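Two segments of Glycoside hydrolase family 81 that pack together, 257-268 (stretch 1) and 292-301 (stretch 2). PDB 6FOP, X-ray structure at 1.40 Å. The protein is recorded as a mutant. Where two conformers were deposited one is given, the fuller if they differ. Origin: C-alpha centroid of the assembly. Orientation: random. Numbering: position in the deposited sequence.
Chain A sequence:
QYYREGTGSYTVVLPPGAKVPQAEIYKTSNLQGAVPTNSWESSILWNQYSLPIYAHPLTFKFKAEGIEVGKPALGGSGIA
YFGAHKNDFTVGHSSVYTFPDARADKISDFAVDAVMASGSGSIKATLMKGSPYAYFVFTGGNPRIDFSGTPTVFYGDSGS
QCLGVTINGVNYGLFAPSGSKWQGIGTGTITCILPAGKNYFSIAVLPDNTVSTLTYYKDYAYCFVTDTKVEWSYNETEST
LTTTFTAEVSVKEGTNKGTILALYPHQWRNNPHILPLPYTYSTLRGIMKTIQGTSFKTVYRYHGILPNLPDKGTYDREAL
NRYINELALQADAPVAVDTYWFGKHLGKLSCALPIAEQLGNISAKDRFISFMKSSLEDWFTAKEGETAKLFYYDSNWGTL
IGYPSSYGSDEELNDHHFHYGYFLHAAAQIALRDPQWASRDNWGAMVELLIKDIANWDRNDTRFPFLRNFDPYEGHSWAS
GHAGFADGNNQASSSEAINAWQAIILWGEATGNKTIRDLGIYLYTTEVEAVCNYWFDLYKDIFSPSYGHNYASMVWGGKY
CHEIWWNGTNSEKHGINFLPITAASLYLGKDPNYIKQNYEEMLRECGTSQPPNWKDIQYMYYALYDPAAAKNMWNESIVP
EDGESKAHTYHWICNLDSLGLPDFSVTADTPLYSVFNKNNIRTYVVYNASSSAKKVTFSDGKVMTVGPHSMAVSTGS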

# COMPACT_ATOMS: atom_id res chain seq x y z
N LYS A 257 24.73 20.76 5.02
CA LYS A 257 23.29 20.59 5.19
C LYS A 257 22.77 19.77 4.02
O LYS A 257 22.85 20.17 2.87
N GLY A 258 22.25 18.61 4.35
CA GLY A 258 21.68 17.68 3.38
C GLY A 258 21.50 16.35 4.04
O GLY A 258 21.63 16.23 5.24
N THR A 259 21.18 15.34 3.24
CA THR A 259 21.17 13.97 3.71
C THR A 259 21.31 13.03 2.52
O THR A 259 21.44 13.49 1.36
N ILE A 260 21.44 11.75 2.84
CA ILE A 260 21.53 10.71 1.86
C ILE A 260 20.21 9.94 1.92
O ILE A 260 19.84 9.42 2.96
N LEU A 261 19.49 9.93 0.80
CA LEU A 261 18.19 9.20 0.69
C LEU A 261 18.42 7.94 -0.16
O LEU A 261 19.12 7.99 -1.17
N ALA A 262 17.86 6.85 0.31
CA ALA A 262 17.91 5.57 -0.37
C ALA A 262 16.52 5.37 -1.01
O ALA A 262 15.51 5.47 -0.35
N LEU A 263 16.54 4.98 -2.28
CA LEU A 263 15.33 4.83 -3.10
C LEU A 263 15.14 3.39 -3.50
O LEU A 263 16.09 2.74 -3.89
N TYR A 264 13.91 2.92 -3.38
CA TYR A 264 13.54 1.61 -3.87
C TYR A 264 13.45 1.60 -5.41
O TYR A 264 13.25 2.67 -6.03
N PRO A 265 13.52 0.41 -6.03
CA PRO A 265 13.35 0.35 -7.48
C PRO A 265 12.11 1.03 -8.05
O PRO A 265 12.20 1.68 -9.10
N HIS A 266 10.96 0.91 -7.39
CA HIS A 266 9.78 1.60 -7.96
C HIS A 266 9.92 3.12 -7.99
O HIS A 266 9.15 3.79 -8.68
N GLN A 267 10.87 3.66 -7.21
CA GLN A 267 11.16 5.10 -7.20
C GLN A 267 12.25 5.46 -8.19
O GLN A 267 12.15 6.48 -8.87
N TRP A 268 13.34 4.68 -8.24
CA TRP A 268 14.46 5.08 -9.12
C TRP A 268 14.33 4.63 -10.55
O TRP A 268 14.94 5.24 -11.44
N GLN A 292 21.92 12.41 -3.01
CA GLN A 292 22.15 13.47 -2.04
C GLN A 292 21.04 14.47 -2.17
O GLN A 292 20.82 15.02 -3.26
N GLY A 293 20.41 14.77 -1.05
CA GLY A 293 19.43 15.85 -1.01
C GLY A 293 18.39 15.61 0.02
O GLY A 293 18.27 14.50 0.58
N THR A 294 17.60 16.64 0.25
CA THR A 294 16.49 16.54 1.17
C THR A 294 15.15 16.32 0.46
O THR A 294 14.15 16.17 1.13
N SER A 295 15.15 16.26 -0.88
CA SER A 295 13.92 15.96 -1.59
C SER A 295 14.20 15.36 -2.94
O SER A 295 15.26 15.54 -3.53
N PHE A 296 13.19 14.63 -3.43
CA PHE A 296 13.18 14.13 -4.80
C PHE A 296 11.75 13.93 -5.23
O PHE A 296 10.83 13.95 -4.41
N LYS A 297 11.58 13.69 -6.52
CA LYS A 297 10.27 13.36 -7.05
C LYS A 297 10.28 12.10 -7.88
O LYS A 297 11.31 11.70 -8.41
N THR A 298 9.09 11.50 -7.98
CA THR A 298 8.83 10.45 -8.96
C THR A 298 7.69 10.98 -9.83
O THR A 298 6.81 11.73 -9.34
N VAL A 299 7.68 10.54 -11.09
CA VAL A 299 6.59 10.90 -12.01
C VAL A 299 6.20 9.62 -12.76
O VAL A 299 7.04 9.00 -13.40
N TYR A 300 4.94 9.24 -12.62
CA TYR A 300 4.40 8.08 -13.32
C TYR A 300 3.37 8.52 -14.33
O TYR A 300 2.65 9.46 -14.12
N ARG A 301 3.23 7.75 -15.40
CA ARG A 301 2.12 7.93 -16.33
C ARG A 301 0.90 7.17 -15.79
O ARG A 301 0.97 5.99 -15.45

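The two stretches form a largely buried, mainly apolar contact in which Phe296 packs against two leucines, with one hydrogen bond near each end of the interface. At the first end, Ile260 and Gln292 form an antiparallel, non-hydrogen-bonded bridge, and the neighbouring backbone supplies the bond: Gly293 N donates to Thr259 O at 2.9 Å, with a nearly straight angle of 164°. Gln292 (chi1 t, chi2 p) brings the end of its side chain nearer the first stretch, with its OE1 3.4 Å from Gly258 CA. Gly258 leaves room for that oxygen, because a CB at this position would lie only 2.1 Å from it. Thr294, with chi1 p, places its CG2 4.1 Å from Gly258 CA.

Farther along, Leu261 and Leu263 point toward the second stretch, while Ala262 between them points away, as expected of an alternating strand. Phe296 (chi1 p, chi2 -85°) points back to meet them. Leu261, in the mt rotamer, approaches the ring at its edge, CD1 lying 3.8 Å from Phe296 CD1, and the same methyl reaches to 3.5 Å from Gly293 O. Leu263 (chi1 -84°, chi2 61°) instead covers one ring face: its CD1 lies 4.0 Å from the centroid of the Phe296 ring, a CH-pi contact, and its CD2 is 3.8 Å from Phe296 CE2.

Gln267 borders the same ring, with NE2 4.0 Å from Phe296 CZ at the edge. Its OE1 accepts a hydrogen bond from Tyr264 N (2.9 Å), tying the side chain to the start of its own helix. Thr298, also directed inward, sets its CG2 3.7 Å from Gln267 O. Tyr300 (chi1 m) closes the far end, where its OH donates to His266 O at 2.8 Å, linking the second strand to the helix backbone.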

# COMPACT_ATOMS: atom_id res chain seq x y z
CB LYS A 257 22.55 21.93 5.28
CG LYS A 257 21.11 21.74 5.73
CD LYS A 257 20.38 23.05 5.97
CE LYS A 257 18.98 22.77 6.45
NZ LYS A 257 18.26 24.04 6.72
CB THR A 259 19.93 13.64 4.58
OG1 THR A 259 20.15 12.42 5.27
CG2 THR A 259 18.65 13.53 3.78
CB ILE A 260 22.70 9.76 2.14
CG1 ILE A 260 24.04 10.50 2.15
CG2 ILE A 260 22.73 8.63 1.11
CD1 ILE A 260 25.22 9.68 2.66
CB LEU A 261 17.10 10.07 0.10
CG LEU A 261 16.76 11.33 0.90
CD1 LEU A 261 15.77 12.16 0.09
CD2 LEU A 261 16.17 10.96 2.25
CB ALA A 262 18.22 4.44 0.61
CB LEU A 263 15.44 5.67 -4.38
CG LEU A 263 15.06 7.14 -4.29
CD1 LEU A 263 15.92 7.93 -3.30
CD2 LEU A 263 15.15 7.79 -5.67
CB TYR A 264 12.19 1.24 -3.34
CG TYR A 264 12.06 0.99 -1.85
CD1 TYR A 264 12.70 -0.07 -1.23
CD2 TYR A 264 11.27 1.83 -1.05
CE1 TYR A 264 12.50 -0.35 0.11
CE2 TYR A 264 11.04 1.53 0.28
CZ TYR A 264 11.66 0.46 0.87
OH TYR A 264 11.36 0.20 2.19
CB PRO A 265 13.32 -1.15 -7.74
CG PRO A 265 14.22 -1.71 -6.68
CD PRO A 265 13.89 -0.89 -5.47
CB HIS A 266 8.48 1.18 -7.25
CG HIS A 266 8.30 1.83 -5.92
ND1 HIS A 266 8.93 1.35 -4.79
CD2 HIS A 266 7.59 2.91 -5.53
CE1 HIS A 266 8.64 2.13 -3.78
NE2 HIS A 266 7.82 3.08 -4.19
CB GLN A 267 11.59 5.56 -5.81
CG GLN A 267 10.48 5.41 -4.77
CD GLN A 267 10.95 5.50 -3.35
OE1 GLN A 267 12.03 5.04 -3.03
NE2 GLN A 267 10.15 6.06 -2.48
CB TRP A 268 15.83 4.67 -8.54
CG TRP A 268 16.13 3.20 -8.31
CD1 TRP A 268 16.23 2.59 -7.10
CD2 TRP A 268 16.42 2.19 -9.29
NE1 TRP A 268 16.57 1.28 -7.25
CE2 TRP A 268 16.70 1.01 -8.59
CE3 TRP A 268 16.54 2.18 -10.68
CZ2 TRP A 268 17.00 -0.21 -9.25
CZ3 TRP A 268 16.84 0.97 -11.34
CH2 TRP A 268 17.07 -0.19 -10.61
CB GLN A 292 23.48 14.16 -2.30
CG GLN A 292 23.70 15.47 -1.53
CD GLN A 292 23.56 15.35 -0.06
OE1 GLN A 292 22.87 16.17 0.57
NE2 GLN A 292 24.25 14.37 0.53
CB THR A 294 16.41 17.78 2.05
OG1 THR A 294 16.38 18.94 1.22
CG2 THR A 294 17.61 17.80 2.99
CB SER A 295 13.05 17.21 -1.75
OG SER A 295 13.66 18.13 -2.61
CB PHE A 296 14.00 12.83 -4.94
CG PHE A 296 13.39 11.63 -4.28
CD1 PHE A 296 13.62 11.37 -2.94
CD2 PHE A 296 12.62 10.72 -5.01
CE1 PHE A 296 13.10 10.26 -2.32
CE2 PHE A 296 12.12 9.60 -4.39
CZ PHE A 296 12.33 9.38 -3.04
CB LYS A 297 9.66 14.51 -7.83
CG LYS A 297 10.27 14.85 -9.15
CD LYS A 297 9.52 16.05 -9.74
CE LYS A 297 9.95 16.35 -11.15
NZ LYS A 297 9.20 17.54 -11.67
CB THR A 298 8.41 9.12 -8.31
OG1 THR A 298 7.21 9.32 -7.54
CG2 THR A 298 9.50 8.56 -7.44
CB VAL A 299 6.99 12.00 -13.02
CG1 VAL A 299 5.78 12.36 -13.89
CG2 VAL A 299 7.46 13.26 -12.28
CB TYR A 300 3.74 7.15 -12.31
CG TYR A 300 4.64 6.69 -11.16
CD1 TYR A 300 5.91 6.17 -11.39
CD2 TYR A 300 4.17 6.68 -9.86
CE1 TYR A 300 6.71 5.74 -10.33
CE2 TYR A 300 4.95 6.25 -8.80
CZ TYR A 300 6.21 5.75 -9.04
OH TYR A 300 6.96 5.33 -7.97
CB ARG A 301 2.50 7.45 -17.72
CG ARG A 301 3.54 8.33 -18.37
CD ARG A 301 3.62 8.13 -19.88
NE ARG A 301 4.87 8.67 -20.43
CZ ARG A 301 5.10 9.96 -20.66
NH1 ARG A 301 4.18 10.88 -20.39
NH2 ARG A 301 6.28 10.33 -21.17